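PDB 4GBJ: 6-phosphogluconate dehydrogenase NAD-binding from Dyadobacter fermentans, which probably acts as an NAD(P)-dependent oxidoreductase of the 6-phosphogluconate and 3-hydroxyisobutyrate dehydrogenase family. Local coordinates for residues L69-M81 and H93-L107. Residues are numbered along the deposited sequence; the frame is centred on the assembly and turned at random.
Sequences LADDAAVEELFSM and HVSMSTISPETSRQL
Asp-72, at the start of helix 72-78, reaches across to Ser-100, the N-cap of helix 101-107, and to Thr-103 in its first turn, tying together two neighbouring, nearly parallel helices of the Rossmann-type NAD-binding domain. The helix axes run 10.7 Å apart at 9°, as expected of successive beta-alpha units packed on one side of the parallel part of the sheet. Both bonds to Asp-72 converge on one carboxylate oxygen: Thr-103 OG1 donates to the anti lone pair of Asp-72 OD2 (2.8 Å), while Ser-100 N reaches the same OD2 from the syn side, 30° out of the carboxylate plane (3.0 Å). The other oxygen, OD1, lies against Ile-99 CG2. With an alanine here, both Ser-100 N and Thr-103 OG1 would probably lose their shared acceptor, leaving the two helix starts joined less firmly. Nearer the sheet, Ser-97 OG accepts from Leu-69 N (2.7 Å), and a water bridges Leu-69 O and Thr-98 N. This joins the two loops that follow strands 64-67 and 92-95, on the side where Thr-98 touches Lys-174, the predicted active-site residue. Val-75 carries apolar packing toward the second helix and the loop before it: CG1, anti to the backbone N (chi1 180°), meets Leu-107 CD1 at 3.5 Å, whereas CG2 rests against Ser-97 OG and, more loosely, Ile-99 CG2. At the far end of helix 72-78, Phe-79 lies flat on His-93 in an offset stack, centroids 3.8 Å apart. Hydrogen bonds to Ser-67 at NE2 and to His-111 at ND1 fix the rotation of the imidazole, and Ser-95 CB backs its opposite face. His-93 CE1 sits over the centre of the phenyl ring, 3.3 Å from Phe-79 CZ.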
loop_
_atom_site.group_PDB
_atom_site.type_symbol
_atom_site.label_atom_id
_atom_site.label_comp_id
_atom_site.label_asym_id
_atom_site.label_seq_id
_atom_site.Cartn_x
_atom_site.Cartn_y
_atom_site.Cartn_z
ATOM N N LEU B 69 -7.279 -23.952 -10.948
ATOM C CA LEU B 69 -7.698 -24.780 -9.836
ATOM C C LEU B 69 -7.331 -24.119 -8.524
ATOM O O LEU B 69 -6.660 -23.092 -8.519
ATOM C CB LEU B 69 -7.071 -26.161 -9.988
ATOM C CG LEU B 69 -7.422 -26.882 -11.315
ATOM C CD1 LEU B 69 -6.530 -28.064 -11.549
ATOM C CD2 LEU B 69 -8.856 -27.380 -11.325
ATOM N N ALA B 70 -7.920 -24.618 -7.435
ATOM C CA ALA B 70 -7.838 -23.993 -6.116
ATOM C C ALA B 70 -6.460 -23.914 -5.548
ATOM O O ALA B 70 -6.141 -22.900 -4.920
ATOM C CB ALA B 70 -8.720 -24.726 -5.109
ATOM N N ASP B 71 -5.682 -24.993 -5.667
ATOM C CA ASP B 71 -4.391 -25.060 -4.997
ATOM C C ASP B 71 -3.413 -26.046 -5.650
ATOM O O ASP B 71 -3.767 -26.741 -6.596
ATOM C CB ASP B 71 -4.650 -25.456 -3.522
ATOM C CG ASP B 71 -5.424 -26.731 -3.297
ATOM O OD1 ASP B 71 -5.217 -27.708 -4.075
ATOM O OD2 ASP B 71 -6.196 -26.785 -2.311
ATOM N N ASP B 72 -2.200 -26.129 -5.081
ATOM C CA ASP B 72 -1.086 -26.964 -5.558
ATOM C C ASP B 72 -1.475 -28.434 -5.660
ATOM O O ASP B 72 -1.206 -29.054 -6.691
ATOM C CB ASP B 72 0.126 -26.815 -4.617
ATOM C CG ASP B 72 0.616 -25.372 -4.481
ATOM O OD1 ASP B 72 -0.185 -24.512 -4.102
ATOM O OD2 ASP B 72 1.817 -25.133 -4.667
ATOM N N ALA B 73 -2.155 -28.988 -4.624
ATOM C CA ALA B 73 -2.554 -30.390 -4.671
ATOM C C ALA B 73 -3.560 -30.652 -5.801
ATOM O O ALA B 73 -3.484 -31.700 -6.422
ATOM C CB ALA B 73 -3.122 -30.856 -3.337
ATOM N N ALA B 74 -4.501 -29.731 -6.065
ATOM C CA ALA B 74 -5.456 -29.909 -7.152
ATOM C C ALA B 74 -4.729 -29.974 -8.530
ATOM O O ALA B 74 -5.089 -30.788 -9.371
ATOM C CB ALA B 74 -6.486 -28.792 -7.156
ATOM N N VAL B 75 -3.668 -29.181 -8.723
ATOM C CA VAL B 75 -2.947 -29.162 -10.017
ATOM C C VAL B 75 -2.134 -30.436 -10.170
ATOM O O VAL B 75 -2.116 -31.051 -11.249
ATOM C CB VAL B 75 -2.079 -27.888 -10.177
ATOM C CG1 VAL B 75 -1.345 -27.902 -11.511
ATOM C CG2 VAL B 75 -2.940 -26.629 -10.069
ATOM N N GLU B 76 -1.460 -30.850 -9.105
ATOM C CA GLU B 76 -0.650 -32.076 -9.144
ATOM C C GLU B 76 -1.504 -33.328 -9.344
ATOM O O GLU B 76 -1.072 -34.238 -10.038
ATOM C CB GLU B 76 0.155 -32.229 -7.866
ATOM C CG GLU B 76 1.266 -31.206 -7.740
ATOM C CD GLU B 76 1.926 -31.222 -6.366
ATOM O OE1 GLU B 76 1.809 -32.251 -5.662
ATOM O OE2 GLU B 76 2.537 -30.202 -5.981
ATOM N N GLU B 77 -2.706 -33.373 -8.728
ATOM C CA GLU B 77 -3.627 -34.530 -8.841
ATOM C C GLU B 77 -4.115 -34.667 -10.275
ATOM O O GLU B 77 -4.304 -35.765 -10.780
ATOM C CB GLU B 77 -4.829 -34.351 -7.881
ATOM C CG GLU B 77 -6.090 -35.175 -8.166
ATOM C CD GLU B 77 -7.246 -34.885 -7.222
ATOM O OE1 GLU B 77 -7.300 -33.764 -6.664
ATOM O OE2 GLU B 77 -8.126 -35.763 -7.080
ATOM N N LEU B 78 -4.381 -33.544 -10.912
ATOM C CA LEU B 78 -4.893 -33.557 -12.260
ATOM C C LEU B 78 -3.791 -33.777 -13.284
ATOM O O LEU B 78 -3.971 -34.558 -14.203
ATOM C CB LEU B 78 -5.590 -32.229 -12.528
ATOM C CG LEU B 78 -6.378 -32.166 -13.811
ATOM C CD1 LEU B 78 -7.418 -33.280 -13.849
ATOM C CD2 LEU B 78 -7.019 -30.813 -13.968
ATOM N N PHE B 79 -2.667 -33.088 -13.149
ATOM C CA PHE B 79 -1.590 -33.193 -14.105
ATOM C C PHE B 79 -0.644 -34.377 -13.800
ATOM O O PHE B 79 0.569 -34.226 -13.575
ATOM C CB PHE B 79 -0.852 -31.849 -14.226
ATOM C CG PHE B 79 -1.706 -30.933 -15.070
ATOM C CD1 PHE B 79 -1.585 -30.928 -16.445
ATOM C CD2 PHE B 79 -2.777 -30.245 -14.513
ATOM C CE1 PHE B 79 -2.457 -30.180 -17.236
ATOM C CE2 PHE B 79 -3.667 -29.511 -15.324
ATOM C CZ PHE B 79 -3.516 -29.520 -16.676
ATOM N N SER B 80 -1.218 -35.573 -13.885
ATOM C CA SER B 80 -0.497 -36.822 -13.692
ATOM C C SER B 80 0.401 -37.048 -14.885
ATOM O O SER B 80 0.188 -36.432 -15.925
ATOM C CB SER B 80 -1.494 -37.968 -13.572
ATOM O OG SER B 80 -2.224 -38.081 -14.790
HETATM N N MSE B 81 1.351 -37.974 -14.778
HETATM C CA MSE B 81 2.231 -38.316 -15.904
HETATM C C MSE B 81 1.463 -38.755 -17.170
HETATM O O MSE B 81 1.894 -38.428 -18.271
HETATM C CB MSE B 81 3.179 -39.462 -15.501
HETATM C CG MSE B 81 4.332 -39.017 -14.620
HETATM SE SE MSE B 81 5.655 -40.535 -14.578
HETATM C CE MSE B 81 4.608 -41.958 -14.058
ATOM N N HIS B 93 0.561 -26.134 -21.771
ATOM C CA HIS B 93 -0.308 -26.034 -20.614
ATOM C C HIS B 93 -0.151 -24.641 -20.008
ATOM O O HIS B 93 0.946 -24.282 -19.607
ATOM C CB HIS B 93 0.046 -27.123 -19.581
ATOM C CG HIS B 93 -0.675 -26.994 -18.257
ATOM N ND1 HIS B 93 -0.263 -27.713 -17.142
ATOM C CD2 HIS B 93 -1.795 -26.292 -17.927
ATOM C CE1 HIS B 93 -1.079 -27.356 -16.159
ATOM N NE2 HIS B 93 -2.031 -26.515 -16.594
ATOM N N VAL B 94 -1.210 -23.847 -20.026
ATOM C CA VAL B 94 -1.280 -22.507 -19.426
ATOM C C VAL B 94 -1.886 -22.702 -18.041
ATOM O O VAL B 94 -3.074 -22.954 -17.878
ATOM C CB VAL B 94 -2.081 -21.521 -20.300
ATOM C CG1 VAL B 94 -1.974 -20.101 -19.746
ATOM C CG2 VAL B 94 -1.583 -21.561 -21.736
ATOM N N SER B 95 -1.041 -22.624 -17.053
ATOM C CA SER B 95 -1.365 -22.969 -15.689
ATOM C C SER B 95 -1.620 -21.679 -14.912
ATOM O O SER B 95 -0.700 -20.937 -14.564
ATOM C CB SER B 95 -0.212 -23.794 -15.127
ATOM O OG SER B 95 -0.414 -24.194 -13.779
HETATM N N MSE B 96 -2.865 -21.369 -14.726
HETATM C CA MSE B 96 -3.271 -20.080 -14.112
HETATM C C MSE B 96 -3.556 -20.132 -12.618
HETATM O O MSE B 96 -3.844 -19.096 -12.031
HETATM C CB MSE B 96 -4.470 -19.558 -14.836
HETATM C CG MSE B 96 -4.203 -19.428 -16.338
HETATM SE SE MSE B 96 -5.596 -18.458 -17.253
HETATM C CE MSE B 96 -6.923 -19.753 -17.098
ATOM N N SER B 97 -3.417 -21.285 -11.986
ATOM C CA SER B 97 -3.683 -21.365 -10.560
ATOM C C SER B 97 -2.636 -20.589 -9.732
ATOM O O SER B 97 -1.472 -20.511 -10.122
ATOM C CB SER B 97 -3.647 -22.821 -10.119
ATOM O OG SER B 97 -4.573 -23.607 -10.844
ATOM N N THR B 98 -3.033 -20.101 -8.568
ATOM C CA THR B 98 -2.091 -19.480 -7.630
ATOM C C THR B 98 -1.412 -20.595 -6.850
ATOM O O THR B 98 -1.954 -21.145 -5.892
ATOM C CB THR B 98 -2.770 -18.515 -6.706
ATOM O OG1 THR B 98 -3.470 -17.563 -7.493
ATOM C CG2 THR B 98 -1.791 -17.834 -5.782
ATOM N N ILE B 99 -0.227 -20.911 -7.249
ATOM C CA ILE B 99 0.526 -21.990 -6.636
ATOM C C ILE B 99 1.964 -21.587 -6.466
ATOM O O ILE B 99 2.407 -20.538 -6.921
ATOM C CB ILE B 99 0.410 -23.301 -7.471
ATOM C CG1 ILE B 99 1.058 -23.169 -8.812
ATOM C CG2 ILE B 99 -1.034 -23.766 -7.543
ATOM C CD1 ILE B 99 1.025 -24.475 -9.632
ATOM N N SER B 100 2.667 -22.433 -5.778
ATOM C CA SER B 100 4.060 -22.258 -5.481
ATOM C C SER B 100 4.933 -22.294 -6.740
ATOM O O SER B 100 4.781 -23.209 -7.546
ATOM C CB SER B 100 4.514 -23.402 -4.551
ATOM O OG SER B 100 5.922 -23.499 -4.462
ATOM N N PRO B 101 5.971 -21.443 -6.800
ATOM C CA PRO B 101 6.994 -21.578 -7.861
ATOM C C PRO B 101 7.579 -22.983 -7.942
ATOM O O PRO B 101 7.832 -23.495 -9.023
ATOM C CB PRO B 101 8.094 -20.605 -7.401
ATOM C CG PRO B 101 7.423 -19.644 -6.583
ATOM C CD PRO B 101 6.251 -20.284 -5.937
ATOM N N GLU B 102 7.812 -23.600 -6.778
ATOM C CA GLU B 102 8.338 -24.963 -6.734
ATOM C C GLU B 102 7.388 -25.962 -7.388
ATOM O O GLU B 102 7.860 -26.863 -8.092
ATOM C CB GLU B 102 8.582 -25.371 -5.296
ATOM C CG GLU B 102 9.043 -26.811 -5.085
ATOM C CD GLU B 102 9.159 -27.112 -3.605
ATOM O OE1 GLU B 102 8.112 -27.415 -2.988
ATOM O OE2 GLU B 102 10.265 -26.933 -3.043
ATOM N N THR B 103 6.067 -25.850 -7.132
ATOM C CA THR B 103 5.119 -26.770 -7.765
ATOM C C THR B 103 5.185 -26.575 -9.289
ATOM O O THR B 103 5.171 -27.533 -10.030
ATOM C CB THR B 103 3.697 -26.571 -7.224
ATOM O OG1 THR B 103 3.705 -26.862 -5.838
ATOM C CG2 THR B 103 2.680 -27.489 -7.890
ATOM N N SER B 104 5.242 -25.314 -9.753
ATOM C CA SER B 104 5.311 -25.037 -11.180
ATOM C C SER B 104 6.558 -25.586 -11.824
ATOM O O SER B 104 6.448 -26.204 -12.863
ATOM C CB SER B 104 5.264 -23.540 -11.432
ATOM O OG SER B 104 3.921 -23.131 -11.248
ATOM N N ARG B 105 7.735 -25.374 -11.207
ATOM C CA ARG B 105 9.009 -25.851 -11.746
ATOM C C ARG B 105 9.027 -27.376 -11.790
ATOM O O ARG B 105 9.531 -27.925 -12.743
ATOM C CB ARG B 105 10.169 -25.331 -10.907
ATOM C CG ARG B 105 10.353 -23.809 -10.975
ATOM C CD ARG B 105 11.256 -23.340 -9.815
ATOM N NE ARG B 105 11.478 -21.891 -9.865
ATOM C CZ ARG B 105 11.715 -21.099 -8.818
ATOM N NH1 ARG B 105 11.799 -21.605 -7.589
ATOM N NH2 ARG B 105 11.887 -19.798 -8.993
ATOM N N GLN B 106 8.438 -28.053 -10.785
ATOM C CA GLN B 106 8.372 -29.526 -10.742
ATOM C C GLN B 106 7.510 -30.043 -11.861
ATOM O O GLN B 106 7.951 -30.892 -12.608
ATOM C CB GLN B 106 7.786 -30.003 -9.409
ATOM C CG GLN B 106 8.732 -29.945 -8.234
ATOM C CD GLN B 106 8.006 -30.286 -6.941
ATOM O OE1 GLN B 106 6.782 -30.539 -6.922
ATOM N NE2 GLN B 106 8.753 -30.329 -5.832
ATOM N N LEU B 107 6.289 -29.485 -12.009
ATOM C CA LEU B 107 5.377 -29.876 -13.085
ATOM C C LEU B 107 5.952 -29.561 -14.457
ATOM O O LEU B 107 5.825 -30.381 -15.369
ATOM C CB LEU B 107 4.012 -29.211 -12.930
ATOM C CG LEU B 107 3.205 -29.706 -11.738
ATOM C CD1 LEU B 107 2.094 -28.752 -11.429
ATOM C CD2 LEU B 107 2.664 -31.128 -11.978
HETATM O O HOH W 1 -5.685 -20.753 -7.590
#